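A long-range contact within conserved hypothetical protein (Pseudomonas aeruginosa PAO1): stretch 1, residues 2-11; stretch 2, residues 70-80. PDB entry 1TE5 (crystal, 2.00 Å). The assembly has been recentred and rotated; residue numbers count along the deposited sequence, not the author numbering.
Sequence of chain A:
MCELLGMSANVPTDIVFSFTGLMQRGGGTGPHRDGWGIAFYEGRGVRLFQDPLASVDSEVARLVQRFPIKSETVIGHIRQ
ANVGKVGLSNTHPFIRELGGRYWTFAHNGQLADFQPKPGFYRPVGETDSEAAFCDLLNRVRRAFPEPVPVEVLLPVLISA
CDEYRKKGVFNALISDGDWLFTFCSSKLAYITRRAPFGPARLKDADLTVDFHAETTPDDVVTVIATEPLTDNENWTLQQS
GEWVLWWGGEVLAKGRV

Stretch 1 2-11: CELLGMSANV
Stretch 2 (70-80) KSETVIGHIRQ

This contact is the pairing of two neighbouring antiparallel β-strands, held mainly by a ladder of backbone hydrogen bonds and supplemented by side-chain packing on both faces of the sheet. The strand running through Leu-4 to Ser-8 and the one running through Thr-73 to His-77 lie at 178° to each other, their axes approach to 4.5 Å, and the two stretches together bury 804 Å². Backbone torsions are extended along the paired segments, for example phi/psi of -151/115 at Leu-5 and -131/130 at Val-74.

The register pairs Leu-4 with His-77, Leu-5 with Gly-76, Gly-6 with Ile-75, Met-7 with Val-74 and Ser-8 with Thr-73. Leu-5 and Gly-76 form a hydrogen-bonded pair with CA atoms 5.0 Å apart: Leu-5 N donates to Gly-76 O at 3.0 Å, while the return bond from Gly-76 N to Leu-5 O, although 2.8 Å long, is weak because its angle is only 126°. The Met-7 and Val-74 pair closes both bonds, Met-7 N to Val-74 O and Val-74 N to Met-7 O, each at 2.9 Å. The ladder continues with Ile-78 N to Glu-3 O at 2.7 Å, nearly linear at 168°, and with Ala-9 N to Glu-72 O at 2.8 Å. At the intervening pairs the chains draw closer, and CA-H...O contacts fill the gaps: Gly-6 CA lies 2.9 Å from Val-74 O, and Thr-73 CA lies 3.2 Å from Met-7 O.

Leu-5, Met-7 and Val-74 share one face. Met-7 has chi1 t, chi2 t and chi3 p, a flexible unbranched chain whose end comes nearer the other strand; its CE reaches Val-74 CG2 at 3.8 Å and Ser-71 O at 3.0 Å. Val-74 (chi1 t) offers a compact branched surface suited to a strand. Leu-5 (t, p) is also buried here, opposite Gly-76, which presents no side chain.

The other face carries Leu-4, His-77, Ile-75, Ser-8 and Thr-73. Leu-4 (m, t) places CD2 over one face of the His-77 ring, 4.3 Å from its centroid and 17° off the normal, a CH-pi contact between a methyl group and an aromatic surface. His-77 has chi1 t and chi2 -20°. Gly-6 lacks a side chain, and an ideal CB there would sit a tight 3.3 Å from Val-74 O. Farther along, Ser-8 (t) and Thr-73 (m) turn hydroxyls to a common water, with Ser-8 OG at 2.7 Å and Thr-73 OG1 at 3.0 Å from it, a polar link in a buried setting.

Beyond the His-77 end of the ladder, Arg-79 (phi/psi 47/59; m, t, m, chi4 104°) brings NH1 to 3.1 Å from Cys-2 SG, which lies at the guanidinium edge. Glu-3 (m, t, chi3 74°) meets Arg-79 through a second water: Arg-79 NH2 donates to it at 2.7 Å, and it donates weakly to Glu-3 OE2 at 3.4 Å. The long, charged side chains thus suit this partly exposed margin.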

ATOM      1  N   CYS A   2      -5.548  -5.772 -22.843  1.00 54.47           N
ATOM      2  CA  CYS A   2      -4.331  -5.667 -21.979  1.00 55.86           C
ATOM      3  C   CYS A   2      -4.598  -4.752 -20.778  1.00 51.52           C
ATOM      4  O   CYS A   2      -3.889  -3.762 -20.577  1.00 50.77           O
ATOM      5  CB  CYS A   2      -3.168  -5.109 -22.775  1.00 60.49           C
ATOM      6  SG  CYS A   2      -3.512  -4.765 -24.529  1.00 70.04           S
ATOM      7  N   GLU A   3      -5.641  -5.064 -20.013  1.00 47.57           N
ATOM      8  CA  GLU A   3      -6.001  -4.269 -18.844  1.00 42.99           C
ATOM      9  C   GLU A   3      -5.708  -5.003 -17.535  1.00 37.96           C
ATOM     10  O   GLU A   3      -4.857  -4.569 -16.766  1.00 37.01           O
ATOM     11  CB  GLU A   3      -7.463  -3.811 -18.935  1.00 45.15           C
ATOM     12  CG  GLU A   3      -7.720  -2.865 -20.126  1.00 49.37           C
ATOM     13  CD  GLU A   3      -9.133  -2.297 -20.169  1.00 51.14           C
ATOM     14  OE1 GLU A   3      -9.442  -1.399 -19.342  1.00 53.91           O
ATOM     15  OE2 GLU A   3      -9.923  -2.737 -21.042  1.00 48.61           O
ATOM     16  N   LEU A   4      -6.418  -6.097 -17.271  1.00 36.23           N
ATOM     17  CA  LEU A   4      -6.181  -6.884 -16.061  1.00 32.78           C
ATOM     18  C   LEU A   4      -4.939  -7.741 -16.284  1.00 31.58           C
ATOM     19  O   LEU A   4      -4.707  -8.234 -17.387  1.00 34.34           O
ATOM     20  CB  LEU A   4      -7.374  -7.792 -15.749  1.00 29.78           C
ATOM     21  CG  LEU A   4      -8.678  -7.168 -15.241  1.00 34.29           C
ATOM     22  CD1 LEU A   4      -9.695  -8.271 -14.992  1.00 32.73           C
ATOM     23  CD2 LEU A   4      -8.433  -6.376 -13.966  1.00 35.04           C
ATOM     24  N   LEU A   5      -4.147  -7.926 -15.238  1.00 30.75           N
ATOM     25  CA  LEU A   5      -2.927  -8.716 -15.340  1.00 32.43           C
ATOM     26  C   LEU A   5      -2.563  -9.378 -14.014  1.00 30.47           C
ATOM     27  O   LEU A   5      -2.239  -8.699 -13.042  1.00 33.95           O
ATOM     28  CB  LEU A   5      -1.777  -7.821 -15.822  1.00 35.00           C
ATOM     29  CG  LEU A   5      -0.367  -8.394 -15.947  1.00 39.33           C
ATOM     30  CD1 LEU A   5      -0.346  -9.661 -16.796  1.00 39.65           C
ATOM     31  CD2 LEU A   5       0.518  -7.326 -16.559  1.00 42.58           C
ATOM     32  N   GLY A   6      -2.604 -10.704 -13.987  1.00 28.60           N
ATOM     33  CA  GLY A   6      -2.266 -11.424 -12.782  1.00 25.23           C
ATOM     34  C   GLY A   6      -1.228 -12.503 -13.011  1.00 26.48           C
ATOM     35  O   GLY A   6      -0.844 -12.804 -14.145  1.00 24.97           O
ATOM     36  N   MET A   7      -0.725 -13.041 -11.909  1.00 23.51           N
ATOM     37  CA  MET A   7       0.246 -14.113 -11.943  1.00 25.39           C
ATOM     38  C   MET A   7       0.204 -14.889 -10.640  1.00 19.66           C
ATOM     39  O   MET A   7       0.184 -14.308  -9.558  1.00 23.11           O
ATOM     40  CB  MET A   7       1.676 -13.609 -12.152  1.00 22.57           C
ATOM     41  CG  MET A   7       2.686 -14.765 -12.157  1.00 31.55           C
ATOM     42  SD  MET A   7       4.366 -14.370 -11.690  1.00 38.75           S
ATOM     43  CE  MET A   7       4.200 -14.126  -9.948  1.00 42.58           C
ATOM     44  N   SER A   8       0.213 -16.209 -10.775  1.00 22.15           N
ATOM     45  CA  SER A   8       0.226 -17.122  -9.645  1.00 22.66           C
ATOM     46  C   SER A   8       1.363 -18.081  -9.976  1.00 22.24           C
ATOM     47  O   SER A   8       1.403 -18.633 -11.077  1.00 21.31           O
ATOM     48  CB  SER A   8      -1.108 -17.861  -9.566  1.00 18.90           C
ATOM     49  OG  SER A   8      -1.101 -18.821  -8.533  1.00 17.76           O
ATOM     50  N   ALA A   9       2.343 -18.177  -9.084  1.00 23.81           N
ATOM     51  CA  ALA A   9       3.489 -19.056  -9.290  1.00 22.30           C
ATOM     52  C   ALA A   9       3.748 -19.891  -8.040  1.00 24.19           C
ATOM     53  O   ALA A   9       3.213 -19.591  -6.962  1.00 22.30           O
ATOM     54  CB  ALA A   9       4.716 -18.232  -9.627  1.00 19.03           C
ATOM     55  N   ASN A  10       4.553 -20.944  -8.180  1.00 25.55           N
ATOM     56  CA  ASN A  10       4.876 -21.798  -7.039  1.00 25.58           C
ATOM     57  C   ASN A  10       6.258 -21.553  -6.425  1.00 28.07           C
ATOM     58  O   ASN A  10       6.683 -22.277  -5.525  1.00 28.88           O
ATOM     59  CB  ASN A  10       4.631 -23.284  -7.348  1.00 23.41           C
ATOM     60  CG  ASN A  10       5.545 -23.834  -8.421  1.00 22.32           C
ATOM     61  OD1 ASN A  10       6.449 -23.160  -8.903  1.00 23.79           O
ATOM     62  ND2 ASN A  10       5.327 -25.094  -8.776  1.00 21.62           N
ATOM     63  N   VAL A  11       6.913 -20.498  -6.902  1.00 23.34           N
ATOM     64  CA  VAL A  11       8.220 -20.060  -6.429  1.00 25.57           C
ATOM     65  C   VAL A  11       8.239 -18.562  -6.681  1.00 23.93           C
ATOM     66  O   VAL A  11       7.505 -18.079  -7.541  1.00 25.85           O
ATOM     67  CB  VAL A  11       9.380 -20.681  -7.242  1.00 26.09           C
ATOM     68  CG1 VAL A  11       9.603 -22.105  -6.841  1.00 31.64           C
ATOM     69  CG2 VAL A  11       9.104 -20.578  -8.734  1.00 27.31           C
ATOM     70  N   LYS A  70       9.843  -9.869  -7.279  1.00 29.54           N
ATOM     71  CA  LYS A  70       9.937 -11.323  -7.262  1.00 30.75           C
ATOM     72  C   LYS A  70       8.875 -11.871  -6.305  1.00 28.93           C
ATOM     73  O   LYS A  70       9.076 -11.881  -5.089  1.00 32.18           O
ATOM     74  CB  LYS A  70      11.334 -11.745  -6.814  1.00 31.04           C
ATOM     75  CG  LYS A  70      11.665 -13.194  -7.094  1.00 36.35           C
ATOM     76  CD  LYS A  70      12.942 -13.632  -6.389  1.00 44.22           C
ATOM     77  CE  LYS A  70      14.188 -12.973  -6.969  1.00 46.14           C
ATOM     78  NZ  LYS A  70      14.542 -13.494  -8.323  1.00 49.69           N
ATOM     79  N   SER A  71       7.752 -12.318  -6.855  1.00 25.45           N
ATOM     80  CA  SER A  71       6.659 -12.854  -6.048  1.00 24.68           C
ATOM     81  C   SER A  71       5.912 -14.032  -6.666  1.00 21.45           C
ATOM     82  O   SER A  71       6.209 -14.467  -7.782  1.00 21.03           O
ATOM     83  CB  SER A  71       5.661 -11.753  -5.705  1.00 25.16           C
ATOM     84  OG  SER A  71       5.239 -11.065  -6.861  1.00 35.43           O
ATOM     85  N   GLU A  72       4.991 -14.591  -5.883  1.00 20.02           N
ATOM     86  CA  GLU A  72       4.172 -15.718  -6.319  1.00 20.92           C
ATOM     87  C   GLU A  72       2.789 -15.255  -6.729  1.00 16.64           C
ATOM     88  O   GLU A  72       2.092 -15.964  -7.446  1.00 22.41           O
ATOM     89  CB  GLU A  72       4.034 -16.749  -5.200  1.00 20.78           C
ATOM     90  CG  GLU A  72       5.351 -17.327  -4.725  1.00 28.11           C
ATOM     91  CD  GLU A  72       5.172 -18.486  -3.756  1.00 30.44           C
ATOM     92  OE1 GLU A  72       5.857 -19.507  -3.929  1.00 28.79           O
ATOM     93  OE2 GLU A  72       4.354 -18.384  -2.822  1.00 33.98           O
ATOM     94  N   THR A  73       2.402 -14.058  -6.294  1.00 20.79           N
ATOM     95  CA  THR A  73       1.081 -13.511  -6.597  1.00 20.90           C
ATOM     96  C   THR A  73       1.135 -12.038  -7.006  1.00 20.78           C
ATOM     97  O   THR A  73       1.546 -11.169  -6.229  1.00 21.40           O
ATOM     98  CB  THR A  73       0.122 -13.650  -5.386  1.00 22.09           C
ATOM     99  OG1 THR A  73       0.178 -14.993  -4.887  1.00 28.80           O
ATOM    100  CG2 THR A  73      -1.311 -13.322  -5.787  1.00 24.98           C
ATOM    101  N   VAL A  74       0.668 -11.767  -8.218  1.00 19.47           N
ATOM    102  CA  VAL A  74       0.655 -10.418  -8.757  1.00 20.03           C
ATOM    103  C   VAL A  74      -0.708 -10.096  -9.337  1.00 21.45           C
ATOM    104  O   VAL A  74      -1.270 -10.895 -10.070  1.00 23.05           O
ATOM    105  CB  VAL A  74       1.696 -10.279  -9.884  1.00 22.03           C
ATOM    106  CG1 VAL A  74       1.606  -8.891 -10.524  1.00 21.82           C
ATOM    107  CG2 VAL A  74       3.089 -10.545  -9.345  1.00 21.29           C
ATOM    108  N   ILE A  75      -1.260  -8.956  -8.943  1.00 20.89           N
ATOM    109  CA  ILE A  75      -2.543  -8.493  -9.451  1.00 24.15           C
ATOM    110  C   ILE A  75      -2.330  -7.053  -9.903  1.00 24.81           C
ATOM    111  O   ILE A  75      -1.814  -6.230  -9.147  1.00 24.05           O
ATOM    112  CB  ILE A  75      -3.680  -8.524  -8.383  1.00 23.34           C
ATOM    113  CG1 ILE A  75      -4.187  -9.948  -8.170  1.00 25.98           C
ATOM    114  CG2 ILE A  75      -4.853  -7.660  -8.826  1.00 27.77           C
ATOM    115  CD1 ILE A  75      -5.436 -10.013  -7.330  1.00 28.55           C
ATOM    116  N   GLY A  76      -2.753  -6.749 -11.122  1.00 25.18           N
ATOM    117  CA  GLY A  76      -2.590  -5.404 -11.634  1.00 24.71           C
ATOM    118  C   GLY A  76      -3.676  -5.017 -12.613  1.00 26.07           C
ATOM    119  O   GLY A  76      -4.418  -5.875 -13.119  1.00 26.30           O
ATOM    120  N   HIS A  77      -3.798  -3.716 -12.848  1.00 24.42           N
ATOM    121  CA  HIS A  77      -4.787  -3.185 -13.778  1.00 27.05           C
ATOM    122  C   HIS A  77      -4.146  -2.011 -14.507  1.00 24.53           C
ATOM    123  O   HIS A  77      -3.873  -0.968 -13.916  1.00 25.33           O
ATOM    124  CB  HIS A  77      -6.011  -2.672 -13.043  1.00 25.83           C
ATOM    125  CG  HIS A  77      -7.224  -2.400 -13.884  1.00 29.89           C
ATOM    126  ND1 HIS A  77      -7.150  -2.207 -15.247  1.00 31.70           N
ATOM    127  CD2 HIS A  77      -8.534  -2.286 -13.559  1.00 28.52           C
ATOM    128  CE1 HIS A  77      -8.363  -1.988 -15.725  1.00 32.25           C
ATOM    129  NE2 HIS A  77      -9.220  -2.030 -14.722  1.00 29.61           N
ATOM    130  N   ILE A  78      -3.882  -2.202 -15.792  1.00 27.60           N
ATOM    131  CA  ILE A  78      -3.250  -1.172 -16.614  1.00 27.54           C
ATOM    132  C   ILE A  78      -4.291  -0.493 -17.507  1.00 29.43           C
ATOM    133  O   ILE A  78      -5.323  -1.085 -17.834  1.00 30.82           O
ATOM    134  CB  ILE A  78      -2.137  -1.799 -17.491  1.00 24.92           C
ATOM    135  CG1 ILE A  78      -1.232  -2.694 -16.638  1.00 25.15           C
ATOM    136  CG2 ILE A  78      -1.309  -0.716 -18.178  1.00 26.61           C
ATOM    137  CD1 ILE A  78      -0.566  -2.001 -15.473  1.00 27.55           C
ATOM    138  N   ARG A  79      -4.012   0.744 -17.906  1.00 31.42           N
ATOM    139  CA  ARG A  79      -4.906   1.512 -18.770  1.00 37.01           C
ATOM    140  C   ARG A  79      -6.355   1.472 -18.314  1.00 36.25           C
ATOM    141  O   ARG A  79      -7.251   1.054 -19.048  1.00 39.10           O
ATOM    142  CB  ARG A  79      -4.779   1.071 -20.236  1.00 40.57           C
ATOM    143  CG  ARG A  79      -3.450   1.459 -20.883  1.00 52.24           C
ATOM    144  CD  ARG A  79      -3.419   1.201 -22.393  1.00 60.18           C
ATOM    145  NE  ARG A  79      -3.524  -0.218 -22.722  1.00 66.21           N
ATOM    146  CZ  ARG A  79      -4.630  -0.801 -23.181  1.00 69.84           C
ATOM    147  NH1 ARG A  79      -4.636  -2.101 -23.453  1.00 72.01           N
ATOM    148  NH2 ARG A  79      -5.736  -0.087 -23.369  1.00 70.41           N
ATOM    149  N   GLN A  80      -6.571   1.927 -17.091  1.00 34.87           N
ATOM    150  CA  GLN A  80      -7.897   1.967 -16.511  1.00 39.30           C
ATOM    151  C   GLN A  80      -8.668   3.120 -17.129  1.00 42.15           C
ATOM    152  O   GLN A  80      -8.192   4.255 -17.150  1.00 42.21           O
ATOM    153  CB  GLN A  80      -7.781   2.133 -15.000  1.00 35.07           C
ATOM    154  CG  GLN A  80      -6.933   1.036 -14.364  1.00 31.05           C
ATOM    155  CD  GLN A  80      -6.683   1.243 -12.891  1.00 32.35           C
ATOM    156  OE1 GLN A  80      -7.413   1.969 -12.221  1.00 38.14           O
ATOM    157  NE2 GLN A  80      -5.659   0.580 -12.369  1.00 28.82           N
TER
HETATM  158  O   HOH W   1      -8.073  -1.365 -23.541  1.00 53.25           O
HETATM  159  O   HOH W   2      -1.212 -17.196  -6.423  1.00 43.11           O